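Local structure of periplasmic binding protein/LacI transcriptional regulator (Burkholderia multivorans, 4YLE) at residues Asn70-Glu75 against Ile82-Gln87; Thr76-Gln81 against Ser103-Pro108; Lys225-Gly230 against Ile236-Ala241. The protein probably binds a small sugar in the periplasm as the solute-binding component of an ABC transporter, its natural ligand being unidentified. One frame throughout, in Å; residues are numbered along the deposited sequence.

How the contacts relate
Contacts 1 and 2 lie side by side in the same lobe, with centres about 8 Å apart, and both use helix 78-90. Their segments alternate along the chain, and Ile72 and Ile82 of contact 1 touch segments of contact 2, so the two contacts are packed together. Contact 3 comes later in the chain, in the second sheet, and its centre is about 28 Å from that of contact 1 and about 27 Å from that of contact 2. Contacts 1 and 3 each pack a helix on a strand of a different sheet, as in the two-lobed periplasmic binding proteins, where the ligand usually sits between the lobes.

Contact 1 (Asn70-Glu75 against Ile82-Gln87); sequences NGIKDE and IRIVEQ
Ile84 packs its two branches against Asn70, Gly71 and Ile72, joining helix 78-90 to the end of strand 66-72. The strand is one of the two edge strands of its sheet. The short axes run nearly antiparallel, at 157°, with a closest approach of 9.2 Å. This is the strand-to-helix half of a beta-alpha-beta crossover, and strand 95-98 follows in the same parallel part of the sheet.

The tight part is at the end of Ile84. Its CD1 lies 3.4 Å from Gly71 O, a methyl against a backbone carbonyl. The same CD1 meets Ile72 CG2 at 3.7 Å. With chi1 at -71°, CG1 points opposite the carbonyl carbon and carries CD1 to Gly71 and Ile72. Ile84 CG2 lies opposite the backbone N and sits 3.7 Å from Asn70 CB. The Asn70 and Ile84 side chains meet at a slant. Val38 of the neighbouring strand 34-39 also touches Ile84, and Asn80 and Gln81 touch Ile72.

The looser side is around Asn70, which is partly exposed. It is touched through its CB, while its amide nitrogen is turned away from Ile84. Gln87 is exposed, and its NE2 stays 4.7 Å from Asn70 OD1. Beyond the strand, Lys73 NZ forms a salt bridge with Asp74 OD2 at 2.8 Å, tilted 39° out of the carboxylate plane. Lys73 also forms a salt bridge with Asp77.

No hydrogen bond or salt bridge links the two segments. The helix is therefore held on the strand here by apolar and van der Waals packing, while charged groups pair within the following loop.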
loop_
_atom_site.group_PDB
_atom_site.type_symbol
_atom_site.label_atom_id
_atom_site.label_comp_id
_atom_site.label_asym_id
_atom_site.label_seq_id
_atom_site.Cartn_x
_atom_site.Cartn_y
_atom_site.Cartn_z
ATOM N N ASN A 70 -11.199 -11.284 -0.717
ATOM C CA ASN A 70 -11.381 -11.126 0.720
ATOM C C ASN A 70 -10.469 -10.044 1.218
ATOM O O ASN A 70 -9.389 -9.854 0.682
ATOM C CB ASN A 70 -11.065 -12.398 1.495
ATOM C CG ASN A 70 -12.163 -13.440 1.397
ATOM O OD1 ASN A 70 -11.982 -14.505 0.801
ATOM N ND2 ASN A 70 -13.308 -13.144 2.000
ATOM N N GLY A 71 -10.904 -9.389 2.285
ATOM C CA GLY A 71 -10.119 -8.355 2.935
ATOM C C GLY A 71 -10.330 -8.491 4.423
ATOM O O GLY A 71 -11.048 -9.400 4.871
ATOM N N ILE A 72 -9.707 -7.594 5.180
ATOM C CA ILE A 72 -9.773 -7.617 6.623
ATOM C C ILE A 72 -10.423 -6.321 7.114
ATOM O O ILE A 72 -10.603 -5.368 6.338
ATOM C CB ILE A 72 -8.384 -7.823 7.239
ATOM C CG1 ILE A 72 -7.361 -6.844 6.650
ATOM C CG2 ILE A 72 -7.934 -9.255 6.980
ATOM C CD1 ILE A 72 -5.980 -6.968 7.227
ATOM N N LYS A 73 -10.751 -6.290 8.396
ATOM C CA LYS A 73 -11.638 -5.269 8.936
ATOM C C LYS A 73 -10.940 -3.959 9.208
ATOM O O LYS A 73 -11.613 -2.951 9.411
ATOM C CB LYS A 73 -12.286 -5.757 10.223
ATOM C CG LYS A 73 -11.302 -5.866 11.374
ATOM C CD LYS A 73 -12.003 -6.281 12.676
ATOM C CE LYS A 73 -11.015 -6.847 13.687
ATOM N NZ LYS A 73 -9.711 -6.104 13.753
ATOM N N ASP A 74 -9.607 -4.003 9.278
ATOM C CA ASP A 74 -8.776 -2.803 9.402
ATOM C C ASP A 74 -7.352 -3.113 8.908
ATOM O O ASP A 74 -7.055 -4.222 8.485
ATOM C CB ASP A 74 -8.780 -2.261 10.847
ATOM C CG ASP A 74 -8.278 -3.267 11.856
ATOM O OD1 ASP A 74 -7.169 -3.790 11.645
ATOM O OD2 ASP A 74 -8.990 -3.527 12.858
ATOM N N GLU A 75 -6.473 -2.119 8.929
ATOM C CA GLU A 75 -5.177 -2.264 8.281
ATOM C C GLU A 75 -4.173 -3.063 9.102
ATOM O O GLU A 75 -3.100 -3.399 8.612
ATOM C CB GLU A 75 -4.597 -0.879 7.977
ATOM C CG GLU A 75 -5.463 -0.062 7.024
ATOM C CD GLU A 75 -5.240 -0.405 5.574
ATOM O OE1 GLU A 75 -4.652 -1.474 5.289
ATOM O OE2 GLU A 75 -5.656 0.400 4.715
ATOM N N ILE A 82 -4.194 -13.850 8.110
ATOM C CA ILE A 82 -3.602 -15.185 8.119
ATOM C C ILE A 82 -4.715 -16.217 8.078
ATOM O O ILE A 82 -4.607 -17.223 7.370
ATOM C CB ILE A 82 -2.686 -15.399 9.350
ATOM C CG1 ILE A 82 -1.417 -14.554 9.184
ATOM C CG2 ILE A 82 -2.305 -16.882 9.516
ATOM C CD1 ILE A 82 -0.509 -14.491 10.389
ATOM N N ARG A 83 -5.796 -15.961 8.814
ATOM C CA ARG A 83 -6.915 -16.890 8.850
ATOM C C ARG A 83 -7.537 -17.032 7.469
ATOM O O ARG A 83 -7.897 -18.132 7.053
ATOM C CB ARG A 83 -7.963 -16.442 9.870
ATOM C CG ARG A 83 -7.558 -16.748 11.312
ATOM C CD ARG A 83 -8.749 -16.715 12.255
ATOM N NE ARG A 83 -9.443 -15.429 12.221
ATOM C CZ ARG A 83 -9.131 -14.373 12.971
ATOM N NH1 ARG A 83 -8.122 -14.420 13.829
ATOM N NH2 ARG A 83 -9.833 -13.249 12.853
ATOM N N ILE A 84 -7.643 -15.916 6.751
ATOM C CA ILE A 84 -8.222 -15.942 5.425
ATOM C C ILE A 84 -7.390 -16.832 4.510
ATOM O O ILE A 84 -7.937 -17.663 3.781
ATOM C CB ILE A 84 -8.331 -14.532 4.869
ATOM C CG1 ILE A 84 -9.433 -13.799 5.631
ATOM C CG2 ILE A 84 -8.670 -14.552 3.389
ATOM C CD1 ILE A 84 -9.443 -12.322 5.456
ATOM N N VAL A 85 -6.072 -16.677 4.554
ATOM C CA VAL A 85 -5.207 -17.480 3.702
ATOM C C VAL A 85 -5.353 -18.965 4.066
ATOM O O VAL A 85 -5.481 -19.804 3.177
ATOM C CB VAL A 85 -3.742 -17.036 3.794
ATOM C CG1 VAL A 85 -2.864 -17.872 2.866
ATOM C CG2 VAL A 85 -3.619 -15.541 3.416
ATOM N N GLU A 86 -5.376 -19.290 5.357
ATOM C CA GLU A 86 -5.587 -20.687 5.769
ATOM C C GLU A 86 -6.908 -21.240 5.230
ATOM O O GLU A 86 -6.970 -22.378 4.763
ATOM C CB GLU A 86 -5.524 -20.806 7.298
ATOM C CG GLU A 86 -4.126 -20.470 7.796
ATOM C CD GLU A 86 -3.848 -20.876 9.229
ATOM O OE1 GLU A 86 -4.660 -20.541 10.126
ATOM O OE2 GLU A 86 -2.790 -21.510 9.451
ATOM N N GLN A 87 -7.947 -20.408 5.238
ATOM C CA GLN A 87 -9.258 -20.799 4.721
ATOM C C GLN A 87 -9.205 -20.982 3.196
ATOM O O GLN A 87 -9.935 -21.796 2.628
ATOM C CB GLN A 87 -10.288 -19.743 5.136
ATOM C CG GLN A 87 -11.637 -19.772 4.425
ATOM C CD GLN A 87 -12.398 -18.455 4.616
ATOM O OE1 GLN A 87 -12.227 -17.762 5.631
ATOM N NE2 GLN A 87 -13.220 -18.093 3.631
#

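Contact 2 (Thr76-Gln81 against Ser103-Pro108); sequences TDTANQ and SKALVP
Thr78 and Gln81, on the first turn of helix 78-90, pack against Ala105 and Leu106. This joins the N-terminal turn of helix 78-90 to the turn that leads into helix 107-115, within a periplasmic binding protein domain. The methyl CG2 of Thr78 does the touching. OG1 sits beside the backbone N (chi1 -59°), and this turns CG2 to the position opposite that N, facing Ala105 and Leu106. Thr78 CG2 meets Leu106 CD2 at 3.7 Å and Ala105 CB at 3.8 Å. Thr78 and Leu106 run past each other in opposite directions.

Gln81 crosses Leu106 at about a right angle. Its extended chain sets OE1 3.4 Å from Leu106 CG, with both leucine methyls close by. The polar work of this amide is done beyond the two segments. OE1 accepts from Ala101 N, and NE2 donates to Ala99 O and Met39 O. These bonds fix the rotation of the buried amide.

Further out, each segment has its own bracing. Lys104 to Val107 form a type I beta turn, and Asp102 OD1 accepts from Lys104 N and Ala105 N. Asp77 is the N-cap of helix 78-90. Its OD1 accepts from Asn80 N at 3.2 Å. The N-H comes from well above the carboxylate plane, 65° out of it.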
loop_
_atom_site.group_PDB
_atom_site.type_symbol
_atom_site.label_atom_id
_atom_site.label_comp_id
_atom_site.label_asym_id
_atom_site.label_seq_id
_atom_site.Cartn_x
_atom_site.Cartn_y
_atom_site.Cartn_z
ATOM N N THR A 76 -4.520 -3.374 10.339
ATOM C CA THR A 76 -3.565 -4.019 11.233
ATOM C C THR A 76 -4.028 -5.395 11.661
ATOM O O THR A 76 -3.446 -5.977 12.567
ATOM C CB THR A 76 -3.321 -3.173 12.488
ATOM O OG1 THR A 76 -4.579 -2.835 13.092
ATOM C CG2 THR A 76 -2.577 -1.923 12.122
ATOM N N ASP A 77 -5.075 -5.923 11.028
ATOM C CA ASP A 77 -5.603 -7.217 11.463
ATOM C C ASP A 77 -4.875 -8.338 10.748
ATOM O O ASP A 77 -5.473 -9.116 9.992
ATOM C CB ASP A 77 -7.113 -7.355 11.229
ATOM C CG ASP A 77 -7.716 -8.489 12.058
ATOM O OD1 ASP A 77 -6.937 -9.195 12.728
ATOM O OD2 ASP A 77 -8.949 -8.695 12.048
ATOM N N THR A 78 -3.578 -8.412 11.014
ATOM C CA THR A 78 -2.726 -9.491 10.520
ATOM C C THR A 78 -3.301 -10.867 10.855
ATOM O O THR A 78 -3.332 -11.762 9.998
ATOM C CB THR A 78 -1.303 -9.362 11.108
ATOM O OG1 THR A 78 -0.753 -8.093 10.725
ATOM C CG2 THR A 78 -0.394 -10.460 10.607
ATOM N N ALA A 79 -3.745 -11.048 12.102
ATOM C CA ALA A 79 -4.242 -12.364 12.541
ATOM C C ALA A 79 -5.341 -12.905 11.602
ATOM O O ALA A 79 -5.299 -14.066 11.144
ATOM C CB ALA A 79 -4.767 -12.283 13.987
ATOM N N ASN A 80 -6.317 -12.049 11.311
ATOM C CA ASN A 80 -7.406 -12.431 10.440
ATOM C C ASN A 80 -6.961 -12.628 8.995
ATOM O O ASN A 80 -7.536 -13.436 8.270
ATOM C CB ASN A 80 -8.526 -11.398 10.458
ATOM C CG ASN A 80 -9.810 -11.954 9.875
ATOM O OD1 ASN A 80 -10.178 -13.102 10.152
ATOM N ND2 ASN A 80 -10.485 -11.171 9.049
ATOM N N GLN A 81 -5.981 -11.859 8.542
ATOM C CA GLN A 81 -5.534 -12.059 7.173
ATOM C C GLN A 81 -4.949 -13.452 7.085
ATOM O O GLN A 81 -5.209 -14.166 6.131
ATOM C CB GLN A 81 -4.513 -11.026 6.737
ATOM C CG GLN A 81 -4.369 -11.003 5.202
ATOM C CD GLN A 81 -3.357 -10.004 4.725
ATOM O OE1 GLN A 81 -2.212 -10.033 5.156
ATOM N NE2 GLN A 81 -3.767 -9.112 3.816
ATOM N N SER A 103 4.889 -7.709 6.496
ATOM C CA SER A 103 5.857 -8.268 5.535
ATOM C C SER A 103 6.582 -9.531 6.041
ATOM O O SER A 103 7.143 -10.297 5.258
ATOM C CB SER A 103 6.882 -7.201 5.176
ATOM O OG SER A 103 6.276 -6.235 4.311
ATOM N N LYS A 104 6.585 -9.718 7.353
ATOM C CA LYS A 104 7.179 -10.932 7.936
ATOM C C LYS A 104 6.152 -11.968 8.381
ATOM O O LYS A 104 6.347 -13.189 8.213
ATOM C CB LYS A 104 8.052 -10.563 9.140
ATOM C CG LYS A 104 9.289 -9.767 8.788
ATOM C CD LYS A 104 10.284 -9.781 9.945
ATOM C CE LYS A 104 11.130 -8.531 10.019
ATOM N NZ LYS A 104 10.322 -7.353 10.456
ATOM N N ALA A 105 5.070 -11.488 8.979
ATOM C CA ALA A 105 4.156 -12.368 9.693
ATOM C C ALA A 105 3.318 -13.247 8.775
ATOM O O ALA A 105 2.824 -14.284 9.202
ATOM C CB ALA A 105 3.250 -11.554 10.586
ATOM N N LEU A 106 3.126 -12.819 7.523
ATOM C CA LEU A 106 2.362 -13.621 6.583
ATOM C C LEU A 106 3.215 -14.713 5.930
ATOM O O LEU A 106 2.686 -15.531 5.194
ATOM C CB LEU A 106 1.732 -12.731 5.487
ATOM C CG LEU A 106 0.304 -12.233 5.754
ATOM C CD1 LEU A 106 -0.705 -13.370 5.704
ATOM C CD2 LEU A 106 0.223 -11.539 7.105
ATOM N N VAL A 107 4.520 -14.750 6.186
ATOM C CA VAL A 107 5.357 -15.679 5.424
ATOM C C VAL A 107 5.061 -17.132 5.771
ATOM O O VAL A 107 5.056 -17.978 4.876
ATOM C CB VAL A 107 6.855 -15.403 5.616
ATOM C CG1 VAL A 107 7.707 -16.471 4.905
ATOM C CG2 VAL A 107 7.189 -14.023 5.071
ATOM N N PRO A 108 4.820 -17.444 7.057
ATOM C CA PRO A 108 4.581 -18.867 7.367
ATOM C C PRO A 108 3.388 -19.483 6.616
ATOM O O PRO A 108 3.467 -20.624 6.133
ATOM C CB PRO A 108 4.333 -18.851 8.882
ATOM C CG PRO A 108 5.156 -17.708 9.366
ATOM C CD PRO A 108 4.968 -16.640 8.287
#

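Contact 3 (Lys225-Gly230 against Ile236-Ala241); sequences KALLCG and IGAVSA
Ala238 CB faces two side chains of strand 226-229, Leu227 and Cys229. Both point their CB toward helix 232-244, being two apart on the strand, while Leu228 between them points away. The methyl of Ala238 points back toward the strand and is touched by both.

Cys229 makes the closer approach. Its SG lies 3.8 Å from Ala238 CB. With chi1 at -57°, the sulfur is placed opposite the carbonyl carbon, and it meets the alanine as an apolar surface. Leu227 reaches the same methyl with a single branch, its CD1 lying 4.1 Å from Ala238 CB. SG and CD1 come to this methyl from directions about a right angle apart, 98° as measured at Ala238 CB. Leu227 is the nearest strand residue to Ala238 in backbone terms, with CA atoms 7.2 Å apart.

The small side chain of Ala238 is consistent with the close approach of helix and strand. All three residues are buried. No hydrogen bond crosses between the segments, so the contact is apolar packing. The helix backbone keeps its own bonds, such as Ala241 N to Gly237 O at 3.0 Å. Ala241, one turn on, also points its CB toward the strand, but its CB stays 5.7 Å from Leu227 CD1.

The contact closes the first half of the beta-alpha-beta unit made of strand 226-229, helix 232-244 and strand 252-254. The strand lies inside its parallel sheet, between strands 166-171 and 252-254. Val170 of the first touches Cys229. Leu228 and Ala226 turn to Leu157 of helix 146-160, and Ala241 packs on helix 207-220.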
loop_
_atom_site.group_PDB
_atom_site.type_symbol
_atom_site.label_atom_id
_atom_site.label_comp_id
_atom_site.label_asym_id
_atom_site.label_seq_id
_atom_site.Cartn_x
_atom_site.Cartn_y
_atom_site.Cartn_z
ATOM N N LYS A 225 5.875 23.011 8.621
ATOM C CA LYS A 225 5.435 23.524 7.322
ATOM C C LYS A 225 4.720 22.495 6.455
ATOM O O LYS A 225 4.022 22.872 5.518
ATOM C CB LYS A 225 6.638 24.053 6.556
ATOM C CG LYS A 225 7.282 25.237 7.212
ATOM C CD LYS A 225 6.427 26.476 7.025
ATOM C CE LYS A 225 7.219 27.720 7.392
ATOM N NZ LYS A 225 6.504 28.962 7.001
ATOM N N ALA A 226 4.886 21.202 6.749
ATOM C CA ALA A 226 4.245 20.180 5.954
ATOM C C ALA A 226 4.171 18.860 6.694
ATOM O O ALA A 226 4.974 18.566 7.585
ATOM C CB ALA A 226 4.981 19.978 4.655
ATOM N N LEU A 227 3.187 18.079 6.296
ATOM C CA LEU A 227 3.014 16.719 6.762
ATOM C C LEU A 227 3.011 15.801 5.558
ATOM O O LEU A 227 2.167 15.947 4.686
ATOM C CB LEU A 227 1.701 16.580 7.509
ATOM C CG LEU A 227 1.673 17.332 8.844
ATOM C CD1 LEU A 227 0.249 17.733 9.273
ATOM C CD2 LEU A 227 2.359 16.522 9.930
ATOM N N LEU A 228 3.962 14.866 5.526
ATOM C CA LEU A 228 4.100 13.957 4.403
ATOM C C LEU A 228 3.554 12.604 4.855
ATOM O O LEU A 228 4.134 11.976 5.753
ATOM C CB LEU A 228 5.557 13.826 3.969
ATOM C CG LEU A 228 6.291 15.072 3.462
ATOM C CD1 LEU A 228 6.587 16.061 4.573
ATOM C CD2 LEU A 228 7.576 14.651 2.763
ATOM N N CYS A 229 2.458 12.159 4.245
ATOM C CA CYS A 229 1.709 11.011 4.730
ATOM C C CYS A 229 1.832 9.838 3.801
ATOM O O CYS A 229 1.679 9.991 2.592
ATOM C CB CYS A 229 0.235 11.357 4.908
ATOM S SG CYS A 229 -0.019 12.734 6.026
ATOM N N GLY A 230 2.074 8.675 4.395
ATOM C CA GLY A 230 2.290 7.451 3.662
ATOM C C GLY A 230 1.087 6.913 2.885
ATOM O O GLY A 230 1.238 6.089 1.990
ATOM N N ILE A 236 -5.966 12.313 5.016
ATOM C CA ILE A 236 -7.287 12.819 5.392
ATOM C C ILE A 236 -7.270 13.132 6.877
ATOM O O ILE A 236 -7.754 14.186 7.303
ATOM C CB ILE A 236 -8.402 11.796 5.047
ATOM C CG1 ILE A 236 -8.559 11.733 3.529
ATOM C CG2 ILE A 236 -9.713 12.140 5.739
ATOM C CD1 ILE A 236 -9.444 10.575 3.030
ATOM N N GLY A 237 -6.698 12.238 7.675
ATOM C CA GLY A 237 -6.504 12.523 9.084
ATOM C C GLY A 237 -5.697 13.785 9.315
ATOM O O GLY A 237 -6.090 14.636 10.164
ATOM N N ALA A 238 -4.598 13.938 8.569
ATOM C CA ALA A 238 -3.722 15.124 8.721
ATOM C C ALA A 238 -4.432 16.434 8.308
ATOM O O ALA A 238 -4.296 17.456 8.981
ATOM C CB ALA A 238 -2.436 14.915 7.919
ATOM N N VAL A 239 -5.214 16.396 7.235
ATOM C CA VAL A 239 -6.040 17.533 6.834
ATOM C C VAL A 239 -6.983 17.973 7.978
ATOM O O VAL A 239 -7.071 19.169 8.307
ATOM C CB VAL A 239 -6.858 17.188 5.541
ATOM C CG1 VAL A 239 -8.025 18.155 5.320
ATOM C CG2 VAL A 239 -5.947 17.232 4.372
ATOM N N SER A 240 -7.638 17.021 8.640
ATOM C CA SER A 240 -8.447 17.343 9.815
ATOM C C SER A 240 -7.642 17.970 10.945
ATOM O O SER A 240 -8.125 18.881 11.635
ATOM C CB SER A 240 -9.140 16.089 10.347
ATOM O OG SER A 240 -10.085 15.613 9.404
ATOM N N ALA A 241 -6.432 17.471 11.163
ATOM C CA ALA A 241 -5.616 17.993 12.257
ATOM C C ALA A 241 -5.170 19.424 11.947
ATOM O O ALA A 241 -5.146 20.283 12.835
ATOM C CB ALA A 241 -4.397 17.078 12.509
#